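Long-range contacts in fuculose-1-phosphate aldolase (Glaciozyma antarctica, PDB 4XXF), which belongs to the class II aldolase and adducin family and binds a zinc ion through three histidines: residues A[73-78]-A[92-97]; A[65-70]-A[253-258]. All coordinates share one frame; numbering follows the deposited sequence. Where two conformers were deposited one is given.

Interaction 1: residues A[73-78]-A[92-97]; sequences DLILVN and RIVNLA
I75 meets R92, I93 and V94 through both branches of its side chain. CG1 sits between the backbone N and the carbonyl carbon (chi1 49°), and CD1, anti to CA across the CB-CG1 bond (chi2 167°), reaches to 3.3 Å from the carbonyl O of I93 and 3.9 Å from CB of V94. The other branch, methyl CG2, comes up to the backbone of R92 and lies 4.1 Å from its CA. This is also where the main chains are nearest, yet the CA atoms of I75 and R92 remain 6.6 Å apart; at R92 and I93 the closest approach is of side-chain carbons to backbone, whereas V94 is met side chain to side chain. V77, two residues on along strand 75-78, points to the same side as I75, as alternation in a strand requires; in the conformer described its CG2 is 4.3 Å from CB of V94. That strand is the outermost within this chain at its end of the mixed sheet, pairing through I75 and V77 with strand 56-59, and the residues it touches, 92-94, lead into helix 96-108, whose N-cap is N95. V94 turns its CB toward the strand and also packs on V83. The CB of I93 points away from the strand, and its side chain, deposited in two conformers, packs on G1 of the second subunit. R92 also brings CG to 4.5 Å from CG2 of I75, while its guanidinium is engaged elsewhere: NE donates to the carbonyl O of G86, NH2 to that of G87, and NH1 forms a salt bridge with E89.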
ATOM      1  N   ASP A  73     -10.794  -1.301 -27.445  1.00 14.11           N
ATOM      2  CA  ASP A  73     -11.720  -2.110 -26.660  1.00 13.91           C
ATOM      3  C   ASP A  73     -13.055  -1.436 -26.387  1.00 13.74           C
ATOM      4  O   ASP A  73     -14.052  -2.115 -26.121  1.00 14.69           O
ATOM      5  CB  ASP A  73     -11.093  -2.465 -25.314  1.00 14.11           C
ATOM      6  CG  ASP A  73      -9.884  -3.355 -25.451  1.00 16.27           C
ATOM      7  OD1 ASP A  73     -10.017  -4.454 -26.031  1.00 16.17           O
ATOM      8  OD2 ASP A  73      -8.799  -2.955 -24.972  1.00 14.32           O
ATOM      9  N   LEU A  74     -13.078  -0.103 -26.402  1.00 12.99           N
ATOM     10  CA  LEU A  74     -14.294   0.620 -26.039  1.00 13.74           C
ATOM     11  C   LEU A  74     -15.444   0.289 -26.970  1.00 13.40           C
ATOM     12  O   LEU A  74     -15.259   0.178 -28.188  1.00 14.40           O
ATOM     13  CB  LEU A  74     -14.076   2.125 -26.073  1.00 12.84           C
ATOM     14  CG  LEU A  74     -13.044   2.696 -25.113  1.00 11.94           C
ATOM     15  CD1 LEU A  74     -13.102   4.212 -25.230  1.00 14.18           C
ATOM     16  CD2 LEU A  74     -13.304   2.233 -23.666  1.00 14.65           C
ATOM     17  N   ILE A  75     -16.642   0.190 -26.405  1.00 13.75           N
ATOM     18  CA  ILE A  75     -17.833  -0.087 -27.196  1.00 14.43           C
ATOM     19  C   ILE A  75     -18.786   1.093 -27.167  1.00 13.96           C
ATOM     20  O   ILE A  75     -18.774   1.897 -26.231  1.00 14.30           O
ATOM     21  CB  ILE A  75     -18.571  -1.352 -26.702  1.00 13.48           C
ATOM     22  CG1 ILE A  75     -18.786  -1.313 -25.186  1.00 15.56           C
ATOM     23  CG2 ILE A  75     -17.804  -2.613 -27.114  1.00 18.16           C
ATOM     24  CD1 ILE A  75     -19.760  -2.362 -24.673  1.00 16.26           C
ATOM     25  N   LEU A  76     -19.608   1.183 -28.201  1.00 14.75           N
ATOM     26  CA  LEU A  76     -20.613   2.221 -28.329  1.00 14.12           C
ATOM     27  C   LEU A  76     -21.978   1.620 -28.040  1.00 18.17           C
ATOM     28  O   LEU A  76     -22.326   0.579 -28.591  1.00 18.22           O
ATOM     29  CB  LEU A  76     -20.577   2.819 -29.731  1.00 17.28           C
ATOM     30  CG  LEU A  76     -21.536   3.966 -30.040  1.00 17.97           C
ATOM     31  CD1 LEU A  76     -21.203   5.205 -29.222  1.00 20.74           C
ATOM     32  CD2 LEU A  76     -21.488   4.280 -31.531  1.00 20.21           C
ATOM     33  N   VAL A  77     -22.738   2.273 -27.167  1.00 15.93           N
ATOM     34  CA  VAL A  77     -24.010   1.769 -26.672  0.81 16.53           C
ATOM     35  C   VAL A  77     -25.082   2.852 -26.837  1.00 19.68           C
ATOM     36  O   VAL A  77     -24.798   4.027 -26.584  1.00 19.91           O
ATOM     37  CB  VAL A  77     -23.883   1.347 -25.183  0.81 18.32           C
ATOM     38  CG1 VAL A  77     -25.205   0.833 -24.638  0.81 20.13           C
ATOM     39  CG2 VAL A  77     -22.798   0.288 -25.023  0.81 17.85           C
ATOM     40  N   ASN A  78     -26.296   2.488 -27.241  1.00 17.07           N
ATOM     41  CA  ASN A  78     -27.329   3.514 -27.318  1.00 19.77           C
ATOM     42  C   ASN A  78     -28.024   3.652 -25.959  1.00 22.39           C
ATOM     43  O   ASN A  78     -27.669   2.967 -24.994  1.00 21.63           O
ATOM     44  CB  ASN A  78     -28.327   3.250 -28.467  1.00 19.60           C
ATOM     45  CG  ASN A  78     -29.156   1.989 -28.279  1.00 21.85           C
ATOM     46  OD1 ASN A  78     -29.211   1.416 -27.199  1.00 24.59           O
ATOM     47  ND2 ASN A  78     -29.815   1.565 -29.350  1.00 25.35           N
ATOM     48  N   ARG A  92     -18.003  -7.690 -27.290  1.00 19.61           N
ATOM     49  CA  ARG A  92     -18.879  -6.571 -27.601  1.00 17.82           C
ATOM     50  C   ARG A  92     -20.109  -6.689 -26.718  1.00 17.43           C
ATOM     51  O   ARG A  92     -21.227  -6.920 -27.184  1.00 20.98           O
ATOM     52  CB  ARG A  92     -19.217  -6.558 -29.090  1.00 21.04           C
ATOM     53  CG  ARG A  92     -18.008  -6.136 -29.905  1.00 20.58           C
ATOM     54  CD  ARG A  92     -18.150  -6.358 -31.391  1.00 22.07           C
ATOM     55  NE  ARG A  92     -16.961  -5.830 -32.051  1.00 24.99           N
ATOM     56  CZ  ARG A  92     -16.404  -6.341 -33.139  1.00 27.61           C
ATOM     57  NH1 ARG A  92     -16.932  -7.409 -33.724  1.00 32.15           N
ATOM     58  NH2 ARG A  92     -15.316  -5.776 -33.646  1.00 32.64           N
ATOM     59  N   ILE A  93     -19.856  -6.527 -25.421  1.00 18.04           N
ATOM     60  CA  ILE A  93     -20.870  -6.721 -24.395  0.54 17.48           C
ATOM     61  C   ILE A  93     -20.772  -5.647 -23.329  1.00 16.73           C
ATOM     62  O   ILE A  93     -19.685  -5.207 -22.962  1.00 15.92           O
ATOM     63  CB  ILE A  93     -20.753  -8.110 -23.720  0.54 18.52           C
ATOM     64  CG1 ILE A  93     -19.327  -8.353 -23.216  0.54 18.53           C
ATOM     65  CG2 ILE A  93     -21.178  -9.208 -24.675  0.54 21.98           C
ATOM     66  CD1 ILE A  93     -19.205  -9.572 -22.317  0.54 22.87           C
ATOM     67  N   VAL A  94     -21.928  -5.212 -22.844  1.00 19.44           N
ATOM     68  CA  VAL A  94     -22.000  -4.206 -21.799  1.00 18.96           C
ATOM     69  C   VAL A  94     -22.645  -4.822 -20.560  1.00 21.26           C
ATOM     70  O   VAL A  94     -23.510  -5.690 -20.666  1.00 22.64           O
ATOM     71  CB  VAL A  94     -22.797  -2.950 -22.267  1.00 18.30           C
ATOM     72  CG1 VAL A  94     -24.288  -3.265 -22.446  1.00 21.78           C
ATOM     73  CG2 VAL A  94     -22.603  -1.786 -21.305  1.00 21.78           C
ATOM     74  N   ASN A  95     -22.187  -4.409 -19.384  1.00 19.31           N
ATOM     75  CA  ASN A  95     -22.892  -4.720 -18.149  1.00 23.02           C
ATOM     76  C   ASN A  95     -24.169  -3.871 -18.123  1.00 19.14           C
ATOM     77  O   ASN A  95     -24.108  -2.666 -17.887  1.00 19.42           O
ATOM     78  CB  ASN A  95     -21.971  -4.452 -16.953  1.00 27.02           C
ATOM     79  CG  ASN A  95     -22.701  -4.406 -15.615  1.00 30.36           C
ATOM     80  OD1 ASN A  95     -23.852  -4.821 -15.487  1.00 37.73           O
ATOM     81  ND2 ASN A  95     -22.009  -3.901 -14.601  1.00 37.00           N
ATOM     82  N   LEU A  96     -25.321  -4.487 -18.387  1.00 22.32           N
ATOM     83  CA  LEU A  96     -26.534  -3.710 -18.664  1.00 27.00           C
ATOM     84  C   LEU A  96     -27.053  -2.954 -17.448  1.00 26.55           C
ATOM     85  O   LEU A  96     -27.315  -1.755 -17.531  1.00 23.65           O
ATOM     86  CB  LEU A  96     -27.649  -4.606 -19.223  1.00 25.80           C
ATOM     87  CG  LEU A  96     -28.913  -3.857 -19.673  1.00 30.22           C
ATOM     88  CD1 LEU A  96     -28.607  -2.900 -20.823  1.00 29.66           C
ATOM     89  CD2 LEU A  96     -30.035  -4.815 -20.062  1.00 33.04           C
ATOM     90  N   ALA A  97     -27.208  -3.648 -16.325  1.00 29.79           N
ATOM     91  CA  ALA A  97     -27.777  -3.031 -15.131  1.00 31.39           C
ATOM     92  C   ALA A  97     -26.958  -1.813 -14.732  1.00 28.81           C
ATOM     93  O   ALA A  97     -27.503  -0.737 -14.471  1.00 26.09           O
ATOM     94  CB  ALA A  97     -27.841  -4.032 -13.988  1.00 35.25           C
TER

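Interaction 2: residues A[65-70]-A[253-258]; sequences AFRLMT and GEEYRK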
ATOM      1  N   ALA A  65     -10.182  -6.188 -17.846  1.00 11.15           N
ATOM      2  CA  ALA A  65      -9.458  -5.515 -16.781  1.00 11.38           C
ATOM      3  C   ALA A  65      -9.220  -4.054 -17.125  1.00 10.54           C
ATOM      4  O   ALA A  65      -8.747  -3.727 -18.222  1.00 11.48           O
ATOM      5  CB  ALA A  65      -8.131  -6.193 -16.538  1.00 12.21           C
ATOM      6  N   PHE A  66      -9.500  -3.166 -16.173  1.00 10.42           N
ATOM      7  CA  PHE A  66      -9.224  -1.743 -16.373  1.00 11.19           C
ATOM      8  C   PHE A  66      -7.742  -1.515 -16.713  1.00 11.02           C
ATOM      9  O   PHE A  66      -7.413  -0.648 -17.532  1.00 11.62           O
ATOM     10  CB  PHE A  66      -9.589  -0.927 -15.131  1.00 11.76           C
ATOM     11  CG  PHE A  66     -11.070  -0.708 -14.922  1.00 11.73           C
ATOM     12  CD1 PHE A  66     -12.035  -1.424 -15.616  1.00 13.09           C
ATOM     13  CD2 PHE A  66     -11.481   0.242 -14.003  1.00 13.95           C
ATOM     14  CE1 PHE A  66     -13.390  -1.191 -15.385  1.00 15.03           C
ATOM     15  CE2 PHE A  66     -12.829   0.482 -13.764  1.00 16.60           C
ATOM     16  CZ  PHE A  66     -13.785  -0.238 -14.455  1.00 17.23           C
ATOM     17  N   ARG A  67      -6.855  -2.293 -16.089  1.00 11.25           N
ATOM     18  CA  ARG A  67      -5.411  -2.197 -16.290  1.00 10.21           C
ATOM     19  C   ARG A  67      -4.988  -2.445 -17.736  1.00 10.62           C
ATOM     20  O   ARG A  67      -3.913  -2.013 -18.143  1.00 12.03           O
ATOM     21  CB  ARG A  67      -4.723  -3.202 -15.343  1.00 11.11           C
ATOM     22  CG  ARG A  67      -3.226  -3.426 -15.554  1.00 11.57           C
ATOM     23  CD  ARG A  67      -2.440  -2.148 -15.289  1.00 12.38           C
ATOM     24  NE  ARG A  67      -0.998  -2.346 -15.400  1.00 13.93           N
ATOM     25  CZ  ARG A  67      -0.335  -2.365 -16.551  1.00 12.73           C
ATOM     26  NH1 ARG A  67      -0.976  -2.226 -17.699  1.00 13.37           N
ATOM     27  NH2 ARG A  67       0.983  -2.533 -16.549  1.00 15.94           N
ATOM     28  N   LEU A  68      -5.820  -3.144 -18.502  1.00 12.02           N
ATOM     29  CA  LEU A  68      -5.489  -3.493 -19.881  1.00 11.66           C
ATOM     30  C   LEU A  68      -6.340  -2.752 -20.908  1.00 12.35           C
ATOM     31  O   LEU A  68      -6.252  -3.048 -22.099  1.00 14.37           O
ATOM     32  CB  LEU A  68      -5.642  -5.003 -20.089  1.00 13.10           C
ATOM     33  CG  LEU A  68      -4.827  -5.844 -19.100  1.00 11.33           C
ATOM     34  CD1 LEU A  68      -5.171  -7.325 -19.256  1.00 13.68           C
ATOM     35  CD2 LEU A  68      -3.316  -5.633 -19.266  1.00 14.48           C
ATOM     36  N   MET A  69      -7.141  -1.781 -20.468  1.00 10.67           N
ATOM     37  CA  MET A  69      -8.042  -1.063 -21.371  1.00 11.63           C
ATOM     38  C   MET A  69      -7.268  -0.377 -22.489  1.00 12.10           C
ATOM     39  O   MET A  69      -6.237   0.240 -22.241  1.00 12.19           O
ATOM     40  CB  MET A  69      -8.846  -0.025 -20.586  1.00 12.88           C
ATOM     41  CG  MET A  69     -10.072   0.526 -21.321  1.00 12.57           C
ATOM     42  SD  MET A  69     -11.330  -0.750 -21.656  1.00 13.68           S
ATOM     43  CE  MET A  69     -11.410  -1.631 -20.089  1.00 12.67           C
ATOM     44  N   THR A  70      -7.766  -0.491 -23.719  1.00 11.94           N
ATOM     45  CA  THR A  70      -7.216   0.256 -24.853  1.00 12.44           C
ATOM     46  C   THR A  70      -8.357   0.907 -25.612  1.00 11.86           C
ATOM     47  O   THR A  70      -9.517   0.530 -25.448  1.00 12.73           O
ATOM     48  CB  THR A  70      -6.407  -0.624 -25.840  1.00 12.04           C
ATOM     49  OG1 THR A  70      -7.300  -1.458 -26.584  1.00 14.71           O
ATOM     50  CG2 THR A  70      -5.383  -1.486 -25.107  1.00 13.66           C
ATOM     51  N   GLY A 253       0.705   5.207 -21.663  1.00 12.51           N
ATOM     52  CA  GLY A 253       0.131   5.732 -22.894  1.00 13.62           C
ATOM     53  C   GLY A 253       0.419   4.906 -24.133  1.00 13.62           C
ATOM     54  O   GLY A 253      -0.470   4.691 -24.954  1.00 15.72           O
ATOM     55  N   GLU A 254       1.650   4.428 -24.281  1.00 15.58           N
ATOM     56  CA  GLU A 254       1.989   3.631 -25.452  0.54 18.73           C
ATOM     57  C   GLU A 254       1.118   2.380 -25.538  1.00 18.83           C
ATOM     58  O   GLU A 254       0.740   1.957 -26.632  1.00 21.52           O
ATOM     59  CB  GLU A 254       3.467   3.241 -25.440  0.54 21.22           C
ATOM     60  CG  GLU A 254       4.420   4.412 -25.561  0.54 27.59           C
ATOM     61  CD  GLU A 254       5.863   3.976 -25.710  0.54 34.67           C
ATOM     62  OE1 GLU A 254       6.102   2.766 -25.919  0.54 34.64           O
ATOM     63  OE2 GLU A 254       6.759   4.841 -25.620  0.54 35.78           O
ATOM     64  N   GLU A 255       0.787   1.805 -24.384  1.00 17.75           N
ATOM     65  CA  GLU A 255      -0.078   0.621 -24.320  1.00 17.53           C
ATOM     66  C   GLU A 255      -1.530   0.961 -24.626  1.00 14.71           C
ATOM     67  O   GLU A 255      -2.184   0.303 -25.440  1.00 16.80           O
ATOM     68  CB  GLU A 255      -0.030  -0.033 -22.925  1.00 21.16           C
ATOM     69  CG  GLU A 255       1.293  -0.698 -22.534  1.00 30.80           C
ATOM     70  CD  GLU A 255       1.260  -1.365 -21.146  1.00 36.97           C
ATOM     71  OE1 GLU A 255       0.199  -1.378 -20.475  1.00 22.91           O
ATOM     72  OE2 GLU A 255       2.313  -1.884 -20.720  1.00 44.36           O
ATOM     73  N   TYR A 256      -2.054   1.976 -23.954  1.00 13.44           N
ATOM     74  CA  TYR A 256      -3.501   2.124 -23.963  1.00 13.10           C
ATOM     75  C   TYR A 256      -4.016   2.872 -25.191  1.00 13.42           C
ATOM     76  O   TYR A 256      -5.209   2.807 -25.497  1.00 14.23           O
ATOM     77  CB  TYR A 256      -3.996   2.758 -22.647  1.00 12.82           C
ATOM     78  CG  TYR A 256      -3.697   4.208 -22.334  1.00 11.91           C
ATOM     79  CD1 TYR A 256      -4.210   5.253 -23.107  1.00 12.13           C
ATOM     80  CD2 TYR A 256      -2.995   4.539 -21.180  1.00 11.29           C
ATOM     81  CE1 TYR A 256      -3.964   6.582 -22.764  1.00 11.54           C
ATOM     82  CE2 TYR A 256      -2.758   5.852 -20.833  1.00 12.47           C
ATOM     83  CZ  TYR A 256      -3.237   6.865 -21.618  1.00 11.21           C
ATOM     84  OH  TYR A 256      -2.982   8.172 -21.252  1.00 14.99           O
ATOM     85  N   ARG A 257      -3.116   3.508 -25.935  1.00 13.85           N
ATOM     86  CA  ARG A 257      -3.511   4.210 -27.157  1.00 16.55           C
ATOM     87  C   ARG A 257      -3.833   3.292 -28.331  1.00 19.30           C
ATOM     88  O   ARG A 257      -4.305   3.761 -29.366  1.00 20.44           O
ATOM     89  CB  ARG A 257      -2.412   5.204 -27.540  1.00 16.26           C
ATOM     90  CG  ARG A 257      -2.439   6.431 -26.649  1.00 16.96           C
ATOM     91  CD  ARG A 257      -1.155   7.258 -26.736  1.00 21.06           C
ATOM     92  NE  ARG A 257      -1.400   8.607 -26.241  1.00 19.58           N
ATOM     93  CZ  ARG A 257      -0.524   9.603 -26.298  1.00 23.93           C
ATOM     94  NH1 ARG A 257       0.688   9.402 -26.800  1.00 30.28           N
ATOM     95  NH2 ARG A 257      -0.867  10.802 -25.845  1.00 22.99           N
ATOM     96  N   LYS A 258      -3.616   1.988 -28.170  1.00 17.79           N
ATOM     97  CA  LYS A 258      -3.807   1.036 -29.265  1.00 19.25           C
ATOM     98  C   LYS A 258      -5.264   0.622 -29.498  1.00 18.19           C
ATOM     99  O   LYS A 258      -6.153   0.874 -28.682  1.00 19.30           O
ATOM    100  CB  LYS A 258      -2.953  -0.212 -29.022  1.00 22.32           C
ATOM    101  CG  LYS A 258      -1.457   0.060 -29.036  1.00 25.92           C
ATOM    102  CD  LYS A 258      -0.659  -1.215 -28.821  1.00 31.63           C
ATOM    103  CE  LYS A 258       0.836  -0.934 -28.856  1.00 33.67           C
ATOM    104  NZ  LYS A 258       1.642  -2.178 -28.685  1.00 40.90           N
ATOM    105  OXT LYS A 258      -5.591   0.039 -30.534  1.00 24.17           O
TER
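The C-terminal end of helix 234-256 meets the loop joining strands 56-59 and 75-78, and T70 is where the backbones come nearest, its CA 4.3 Å from that of Y256. The CA of T70 also makes a CA-H...O contact of 3.3 Å with the carbonyl O of Y256. CB of T70 lies 3.2 Å from the carbonyl O of the terminal residue K258, and methyl CG2 faces the carbonyl O of E255; OG1 finds its hydrogen-bond partner in D73. One residue earlier, the carbonyl O of M69 approaches CB of Y256 at 3.4 Å and accepts a bond from R31. In this chain the loop 65-70, within the family's N-terminal domain, packs against the last helical turn, and backbone bonds join Y256 to V71 and K258 to S72. R67, with CG anti to the backbone N (chi1 170°) and its chain bent at chi2, meets E255, extended beyond CG, in a salt bridge, NH1 to OE1 3.1 Å, with a 154° angle at the hydrogen. The carboxylate uses its syn lone pair and lies nearly coplanar with the guanidinium (24° between planes). OE1 also bridges to R31 of helix 15-36, so one oxygen serves two arginines whose NH1 groups lie close together.

How the interactions relate
Interaction 2 brings together parts of the chain 183 residues apart, and both segments of interaction 1 fall within that interval, just 14 residues from each other. The centres of the two interactions lie about 17 Å apart. Residues 65-70 lead almost directly into 73-78, so one connection from strand 56-59 serves first the C-terminal helix and then the edge strand. The two meet at this junction, where CD2 of L74 packs 4.1 Å from SD of M69. Interaction 1 thus flanks the outer edge of the sheet, whereas interaction 2 joins the end of helix 234-256 to the loop that precedes strand 75-78. Both also touch the second subunit, placing this region at an interface of the four-chain assembly.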